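Local coordinates for A1 protein (Enterobacteria phage Qbeta, PDB 3RLK) that is a minor, read-through form of the phage coat protein whose C-terminal extension, the read-through domain, is probably carried on the virion and needed for infection, at residues Met110-Gly120 and Glu130-Tyr141. Residues are numbered along the deposited sequence; the frame is centred on the assembly and turned at random.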
ATOM      1  N   MET A 110      -9.804   1.806   8.036  1.00 11.00           N
ATOM      2  CA  MET A 110      -9.420   2.775   9.089  1.00 12.71           C
ATOM      3  C   MET A 110      -9.649   2.266  10.525  1.00 13.75           C
ATOM      4  O   MET A 110      -8.810   2.502  11.393  1.00 14.45           O
ATOM      5  CB  MET A 110     -10.104   4.121   8.891  1.00 13.28           C
ATOM      6  CG  MET A 110      -9.667   4.993   7.717  1.00 17.54           C
ATOM      7  SD  MET A 110      -7.951   5.528   7.858  1.00 25.71           S
ATOM      8  CE  MET A 110      -7.746   5.712   9.595  1.00 14.33           C
ATOM      9  N   ARG A 111     -10.792   1.611  10.770  1.00 15.10           N
ATOM     10  CA  ARG A 111     -11.079   1.038  12.100  1.00 16.07           C
ATOM     11  C   ARG A 111     -10.056  -0.034  12.488  1.00 17.01           C
ATOM     12  O   ARG A 111      -9.592  -0.098  13.656  1.00 15.81           O
ATOM     13  CB  ARG A 111     -12.523   0.445  12.193  1.00 16.58           C
ATOM     14  CG  ARG A 111     -13.696   1.459  12.032  1.00 18.70           C
ATOM     15  CD  ARG A 111     -15.082   0.827  12.355  1.00 23.28           C
ATOM     16  NE  ARG A 111     -16.197   1.699  11.933  1.00 21.66           N
ATOM     17  CZ  ARG A 111     -17.492   1.377  12.113  1.00 25.87           C
ATOM     18  NH1 ARG A 111     -17.797   0.223  12.713  1.00 28.16           N
ATOM     19  NH2 ARG A 111     -18.476   2.192  11.702  1.00 23.61           N
ATOM     20  N   ASP A 112      -9.710  -0.888  11.521  1.00 15.42           N
ATOM     21  CA  ASP A 112      -8.861  -2.062  11.813  1.00 15.99           C
ATOM     22  C   ASP A 112      -7.377  -1.784  11.997  1.00 15.18           C
ATOM     23  O   ASP A 112      -6.737  -2.377  12.833  1.00 14.82           O
ATOM     24  CB  ASP A 112      -9.089  -3.106  10.723  1.00 15.80           C
ATOM     25  CG  ASP A 112     -10.486  -3.686  10.777  1.00 20.63           C
ATOM     26  OD1 ASP A 112     -11.183  -3.380  11.785  1.00 25.03           O
ATOM     27  OD2 ASP A 112     -10.902  -4.467   9.869  1.00 21.98           O
ATOM     28  N   GLN A 113      -6.848  -0.870  11.203  1.00 15.10           N
ATOM     29  CA  GLN A 113      -5.402  -0.638  11.086  1.00 14.89           C
ATOM     30  C   GLN A 113      -4.577  -1.911  10.944  1.00 14.13           C
ATOM     31  O   GLN A 113      -3.540  -2.055  11.590  1.00 15.48           O
ATOM     32  CB  GLN A 113      -4.877   0.208  12.248  1.00 16.46           C
ATOM     33  CG  GLN A 113      -5.508   1.643  12.359  1.00 16.07           C
ATOM     34  CD  GLN A 113      -5.138   2.561  11.262  1.00 13.49           C
ATOM     35  OE1 GLN A 113      -5.974   3.235  10.667  1.00 20.03           O
ATOM     36  NE2 GLN A 113      -3.873   2.651  11.010  1.00 11.74           N
ATOM     37  N   LYS A 114      -5.035  -2.831  10.109  1.00 12.84           N
ATOM     38  CA  LYS A 114      -4.209  -3.985   9.679  1.00 13.25           C
ATOM     39  C   LYS A 114      -3.015  -3.442   8.899  1.00 13.39           C
ATOM     40  O   LYS A 114      -1.936  -4.018   9.003  1.00 14.92           O
ATOM     41  CB  LYS A 114      -5.022  -4.907   8.772  1.00 10.59           C
ATOM     42  CG  LYS A 114      -6.169  -5.634   9.557  1.00 15.92           C
ATOM     43  CD  LYS A 114      -7.045  -6.321   8.549  1.00 16.33           C
ATOM     44  CE  LYS A 114      -8.079  -7.150   9.328  1.00 22.13           C
ATOM     45  NZ  LYS A 114      -9.182  -7.473   8.354  1.00 20.27           N
ATOM     46  N   TYR A 115      -3.189  -2.331   8.166  1.00 12.52           N
ATOM     47  CA  TYR A 115      -2.048  -1.525   7.683  1.00 12.65           C
ATOM     48  C   TYR A 115      -2.159  -0.166   8.368  1.00 13.10           C
ATOM     49  O   TYR A 115      -3.244   0.186   8.810  1.00 12.62           O
ATOM     50  CB  TYR A 115      -2.147  -1.314   6.139  1.00 10.91           C
ATOM     51  CG  TYR A 115      -1.796  -2.582   5.401  1.00 11.16           C
ATOM     52  CD1 TYR A 115      -0.463  -2.845   5.006  1.00  7.19           C
ATOM     53  CD2 TYR A 115      -2.790  -3.533   5.109  1.00 13.45           C
ATOM     54  CE1 TYR A 115      -0.128  -4.053   4.358  1.00 13.36           C
ATOM     55  CE2 TYR A 115      -2.454  -4.763   4.456  1.00 11.57           C
ATOM     56  CZ  TYR A 115      -1.117  -4.963   4.047  1.00 11.97           C
ATOM     57  OH  TYR A 115      -0.782  -6.132   3.382  1.00 13.34           O
ATOM     58  N   ASP A 116      -1.076   0.596   8.465  1.00 13.56           N
ATOM     59  CA  ASP A 116      -1.195   1.921   9.111  1.00 14.36           C
ATOM     60  C   ASP A 116      -1.685   2.939   8.094  1.00 13.84           C
ATOM     61  O   ASP A 116      -1.035   3.158   7.058  1.00 12.43           O
ATOM     62  CB  ASP A 116       0.162   2.418   9.626  1.00 14.76           C
ATOM     63  CG  ASP A 116       0.724   1.520  10.730  1.00 20.29           C
ATOM     64  OD1 ASP A 116       0.055   1.420  11.757  1.00 27.98           O
ATOM     65  OD2 ASP A 116       1.830   0.954  10.563  1.00 22.69           O
ATOM     66  N   ILE A 117      -2.826   3.555   8.390  1.00 13.68           N
ATOM     67  CA  ILE A 117      -3.499   4.447   7.452  1.00 12.93           C
ATOM     68  C   ILE A 117      -3.896   5.673   8.307  1.00 12.46           C
ATOM     69  O   ILE A 117      -4.399   5.486   9.400  1.00 12.85           O
ATOM     70  CB  ILE A 117      -4.749   3.774   6.910  1.00 14.12           C
ATOM     71  CG1 ILE A 117      -4.432   2.336   6.430  1.00 13.55           C
ATOM     72  CG2 ILE A 117      -5.417   4.667   5.844  1.00 13.31           C
ATOM     73  CD1 ILE A 117      -5.724   1.521   6.182  1.00 13.77           C
ATOM     74  N   ARG A 118      -3.598   6.886   7.865  1.00 13.75           N
ATOM     75  CA  ARG A 118      -4.003   8.103   8.649  1.00 11.73           C
ATOM     76  C   ARG A 118      -4.917   8.940   7.819  1.00 11.95           C
ATOM     77  O   ARG A 118      -4.719   9.071   6.597  1.00 12.35           O
ATOM     78  CB  ARG A 118      -2.783   8.927   9.123  1.00 12.45           C
ATOM     79  CG  ARG A 118      -2.080   8.235  10.291  1.00  8.78           C
ATOM     80  CD  ARG A 118      -0.958   9.088  10.902  1.00 11.98           C
ATOM     81  NE  ARG A 118      -0.455   8.427  12.102  1.00 15.49           N
ATOM     82  CZ  ARG A 118       0.487   8.907  12.923  1.00 16.52           C
ATOM     83  NH1 ARG A 118       0.996  10.107  12.744  1.00 18.02           N
ATOM     84  NH2 ARG A 118       0.893   8.148  13.966  1.00 19.33           N
ATOM     85  N   GLU A 119      -5.925   9.558   8.447  1.00 10.01           N
ATOM     86  CA  GLU A 119      -6.764  10.507   7.682  1.00 12.27           C
ATOM     87  C   GLU A 119      -6.159  11.907   7.754  1.00 13.13           C
ATOM     88  O   GLU A 119      -5.785  12.355   8.859  1.00 11.00           O
ATOM     89  CB  GLU A 119      -8.152  10.538   8.331  1.00 12.77           C
ATOM     90  CG  GLU A 119      -9.202  11.206   7.442  1.00 15.99           C
ATOM     91  CD  GLU A 119     -10.577  10.641   7.702  1.00 22.88           C
ATOM     92  OE1 GLU A 119     -10.883  10.370   8.881  1.00 23.65           O
ATOM     93  OE2 GLU A 119     -11.317  10.446   6.727  1.00 26.62           O
ATOM     94  N   GLY A 120      -6.081  12.623   6.635  1.00 12.67           N
ATOM     95  CA  GLY A 120      -5.476  13.974   6.774  1.00 14.06           C
ATOM     96  C   GLY A 120      -6.100  14.996   5.831  1.00 15.77           C
ATOM     97  O   GLY A 120      -6.654  14.667   4.754  1.00 14.68           O
ATOM     98  N   GLU A 130      -8.416  13.264   3.057  1.00 13.48           N
ATOM     99  CA  GLU A 130      -8.170  11.997   2.321  1.00 13.11           C
ATOM    100  C   GLU A 130      -7.606  10.965   3.251  1.00 13.72           C
ATOM    101  O   GLU A 130      -7.275  11.280   4.420  1.00 14.85           O
ATOM    102  CB  GLU A 130      -7.247  12.270   1.121  1.00 14.52           C
ATOM    103  CG  GLU A 130      -8.007  13.064   0.042  1.00 15.65           C
ATOM    104  CD  GLU A 130      -7.188  13.428  -1.195  1.00 20.98           C
ATOM    105  OE1 GLU A 130      -5.985  13.063  -1.213  1.00 22.85           O
ATOM    106  OE2 GLU A 130      -7.810  14.052  -2.151  1.00 24.13           O
ATOM    107  N   ARG A 131      -7.561   9.710   2.809  1.00 11.90           N
ATOM    108  CA  ARG A 131      -6.873   8.670   3.600  1.00 12.96           C
ATOM    109  C   ARG A 131      -5.521   8.325   2.999  1.00 11.37           C
ATOM    110  O   ARG A 131      -5.401   8.180   1.717  1.00 12.05           O
ATOM    111  CB  ARG A 131      -7.774   7.438   3.803  1.00 13.13           C
ATOM    112  CG  ARG A 131      -8.735   7.739   4.956  1.00 16.92           C
ATOM    113  CD  ARG A 131     -10.063   7.372   4.681  1.00 21.77           C
ATOM    114  NE  ARG A 131     -11.044   7.936   5.661  1.00 23.23           N
ATOM    115  CZ  ARG A 131     -12.141   7.301   6.026  1.00 23.74           C
ATOM    116  NH1 ARG A 131     -12.366   6.077   5.550  1.00 26.75           N
ATOM    117  NH2 ARG A 131     -13.007   7.882   6.869  1.00 18.30           N
ATOM    118  N   PHE A 132      -4.501   8.225   3.881  1.00 11.20           N
ATOM    119  CA  PHE A 132      -3.106   8.168   3.470  1.00 11.54           C
ATOM    120  C   PHE A 132      -2.484   6.865   3.985  1.00 11.15           C
ATOM    121  O   PHE A 132      -2.490   6.574   5.216  1.00 12.17           O
ATOM    122  CB  PHE A 132      -2.302   9.331   4.052  1.00 10.02           C
ATOM    123  CG  PHE A 132      -2.657  10.646   3.495  1.00 13.10           C
ATOM    124  CD1 PHE A 132      -1.836  11.257   2.574  1.00 12.86           C
ATOM    125  CD2 PHE A 132      -3.821  11.263   3.884  1.00 13.48           C
ATOM    126  CE1 PHE A 132      -2.175  12.571   2.069  1.00 11.08           C
ATOM    127  CE2 PHE A 132      -4.186  12.513   3.419  1.00  9.14           C
ATOM    128  CZ  PHE A 132      -3.390  13.162   2.491  1.00 14.42           C
ATOM    129  N   ILE A 133      -1.962   6.056   3.062  1.00 11.69           N
ATOM    130  CA  ILE A 133      -1.298   4.814   3.500  1.00 10.47           C
ATOM    131  C   ILE A 133       0.108   5.147   3.973  1.00 11.27           C
ATOM    132  O   ILE A 133       0.799   6.001   3.354  1.00 10.99           O
ATOM    133  CB  ILE A 133      -1.317   3.786   2.299  1.00 11.77           C
ATOM    134  CG1 ILE A 133      -0.877   2.405   2.783  1.00 11.46           C
ATOM    135  CG2 ILE A 133      -0.586   4.348   1.047  1.00 10.79           C
ATOM    136  CD1 ILE A 133      -1.888   1.772   3.774  1.00 15.65           C
ATOM    137  N   TYR A 134       0.533   4.543   5.082  1.00 10.73           N
ATOM    138  CA  TYR A 134       1.914   4.782   5.518  1.00 11.45           C
ATOM    139  C   TYR A 134       2.861   3.879   4.730  1.00 13.84           C
ATOM    140  O   TYR A 134       2.548   2.667   4.554  1.00 11.88           O
ATOM    141  CB  TYR A 134       2.051   4.519   7.047  1.00 13.28           C
ATOM    142  CG  TYR A 134       3.483   4.641   7.545  1.00 10.75           C
ATOM    143  CD1 TYR A 134       4.153   5.898   7.559  1.00 10.96           C
ATOM    144  CD2 TYR A 134       4.148   3.528   8.024  1.00 14.18           C
ATOM    145  CE1 TYR A 134       5.471   5.992   8.019  1.00 11.36           C
ATOM    146  CE2 TYR A 134       5.465   3.622   8.522  1.00 14.26           C
ATOM    147  CZ  TYR A 134       6.115   4.866   8.518  1.00 13.19           C
ATOM    148  OH  TYR A 134       7.413   4.975   8.986  1.00 15.23           O
ATOM    149  N   LEU A 135       3.965   4.459   4.227  1.00 11.23           N
ATOM    150  CA  LEU A 135       5.009   3.715   3.518  1.00 13.33           C
ATOM    151  C   LEU A 135       6.276   3.719   4.347  1.00 13.17           C
ATOM    152  O   LEU A 135       7.065   4.661   4.319  1.00 14.65           O
ATOM    153  CB  LEU A 135       5.271   4.305   2.116  1.00 11.75           C
ATOM    154  CG  LEU A 135       4.064   4.668   1.234  1.00 13.41           C
ATOM    155  CD1 LEU A 135       4.416   5.456  -0.066  1.00 12.93           C
ATOM    156  CD2 LEU A 135       3.392   3.383   0.796  1.00 12.78           C
ATOM    157  N   LYS A 136       6.493   2.619   5.045  1.00 14.61           N
ATOM    158  CA  LYS A 136       7.648   2.476   5.961  1.00 13.63           C
ATOM    159  C   LYS A 136       8.963   2.586   5.268  1.00 13.76           C
ATOM    160  O   LYS A 136       9.871   3.226   5.802  1.00 13.08           O
ATOM    161  CB  LYS A 136       7.527   1.107   6.636  1.00 13.95           C
ATOM    162  CG  LYS A 136       8.705   0.704   7.564  1.00 14.29           C
ATOM    163  CD  LYS A 136       8.995   1.772   8.646  1.00 14.57           C
ATOM    164  CE  LYS A 136       9.878   1.174   9.785  1.00 17.45           C
ATOM    165  NZ  LYS A 136      10.181   2.218  10.859  1.00 17.74           N
ATOM    166  N   SER A 137       9.046   1.992   4.062  1.00 15.19           N
ATOM    167  CA  SER A 137      10.236   2.038   3.204  1.00 17.76           C
ATOM    168  C   SER A 137      10.795   3.436   3.051  1.00 17.29           C
ATOM    169  O   SER A 137      12.027   3.632   3.028  1.00 18.26           O
ATOM    170  CB  SER A 137       9.864   1.499   1.813  1.00 18.45           C
ATOM    171  OG  SER A 137       9.605   0.113   1.967  1.00 26.79           O
ATOM    172  N   ILE A 138       9.901   4.405   2.947  1.00 12.18           N
ATOM    173  CA  ILE A 138      10.361   5.799   2.844  1.00 11.55           C
ATOM    174  C   ILE A 138       9.899   6.686   4.003  1.00 10.87           C
ATOM    175  O   ILE A 138      10.087   7.936   3.954  1.00 13.36           O
ATOM    176  CB  ILE A 138       9.988   6.410   1.400  1.00  9.40           C
ATOM    177  CG1 ILE A 138       8.450   6.396   1.224  1.00 10.34           C
ATOM    178  CG2 ILE A 138      10.660   5.586   0.262  1.00  9.01           C
ATOM    179  CD1 ILE A 138       7.908   7.122  -0.021  1.00 12.11           C
ATOM    180  N   ASN A 139       9.329   6.074   5.063  1.00 12.98           N
ATOM    181  CA  ASN A 139       8.719   6.761   6.230  1.00 11.31           C
ATOM    182  C   ASN A 139       7.935   8.023   5.837  1.00 12.61           C
ATOM    183  O   ASN A 139       8.259   9.139   6.271  1.00 12.38           O
ATOM    184  CB  ASN A 139       9.837   7.123   7.249  1.00 13.10           C
ATOM    185  CG  ASN A 139       9.302   7.695   8.561  1.00 12.04           C
ATOM    186  OD1 ASN A 139       8.335   7.199   9.132  1.00 14.45           O
ATOM    187  ND2 ASN A 139      10.020   8.708   9.093  1.00 12.52           N
ATOM    188  N   ALA A 140       6.878   7.839   5.050  1.00 11.42           N
ATOM    189  CA  ALA A 140       6.114   8.955   4.554  1.00 11.76           C
ATOM    190  C   ALA A 140       4.784   8.329   4.176  1.00 11.17           C
ATOM    191  O   ALA A 140       4.642   7.070   4.070  1.00 11.87           O
ATOM    192  CB  ALA A 140       6.799   9.642   3.354  1.00 11.79           C
ATOM    193  N   TYR A 141       3.851   9.201   3.864  1.00  9.85           N
ATOM    194  CA  TYR A 141       2.456   8.805   3.625  1.00  9.27           C
ATOM    195  C   TYR A 141       2.099   9.135   2.180  1.00 10.74           C
ATOM    196  O   TYR A 141       2.590  10.091   1.595  1.00 10.09           O
ATOM    197  CB  TYR A 141       1.535   9.599   4.543  1.00  8.31           C
ATOM    198  CG  TYR A 141       1.579   9.139   5.936  1.00 10.89           C
ATOM    199  CD1 TYR A 141       0.688   8.149   6.385  1.00  9.46           C
ATOM    200  CD2 TYR A 141       2.529   9.644   6.803  1.00 11.52           C
ATOM    201  CE1 TYR A 141       0.771   7.661   7.767  1.00 12.21           C
ATOM    202  CE2 TYR A 141       2.607   9.206   8.154  1.00 15.35           C
ATOM    203  CZ  TYR A 141       1.731   8.236   8.611  1.00 14.52           C
ATOM    204  OH  TYR A 141       1.845   7.835   9.931  1.00 16.96           O
TER
HETATM  205  O   HOH W   1       0.440   1.358   5.641  1.00 19.84           O
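Arg118 and Phe132 exchange both backbone hydrogen bonds, N to O 2.9 Å each way, and Gly120 and Glu130 repeat the pattern, which makes strands 117-120 and 130-135 an antiparallel hairpin pair, their axes at 147°. Beyond the last bridge Tyr134 N still reaches Asp116 O, and a water donates to Asp116 O and Tyr134 O. On the Ile117 and Glu119 face, Arg131 NE meets Glu119 OE2 at 2.7 Å, within the guanidinium plane but from above the carboxylate plane; NH2 adds a weaker bond. A bend at chi2 (135°) carries the Arg131 chain across Met110 at a slant, and Met110 CG lies over one guanidinium face near its rim, 3.6 Å from Arg131 NH1. Farther along, Ile133 CD1 packs against Ile117 CG1 at 3.7 Å. On the other face, Tyr141 OH sits over the rim of the Arg118 guanidinium, 3.2 Å from Arg118 NE, at an angle too poor for a hydrogen bond; Arg118 NH1 instead bonds Leu37 O and Glu38. The Phe132 ring turns its edge to Arg118 O. Trp50 holds Glu119 OE1, giving both carboxylate oxygens partners. Arg131, shared between Glu119 and Asp107, probably offsets part of both charges, and through Asp107 and Met110 it links helix 107-112 to the hairpin of this beta-barrel domain.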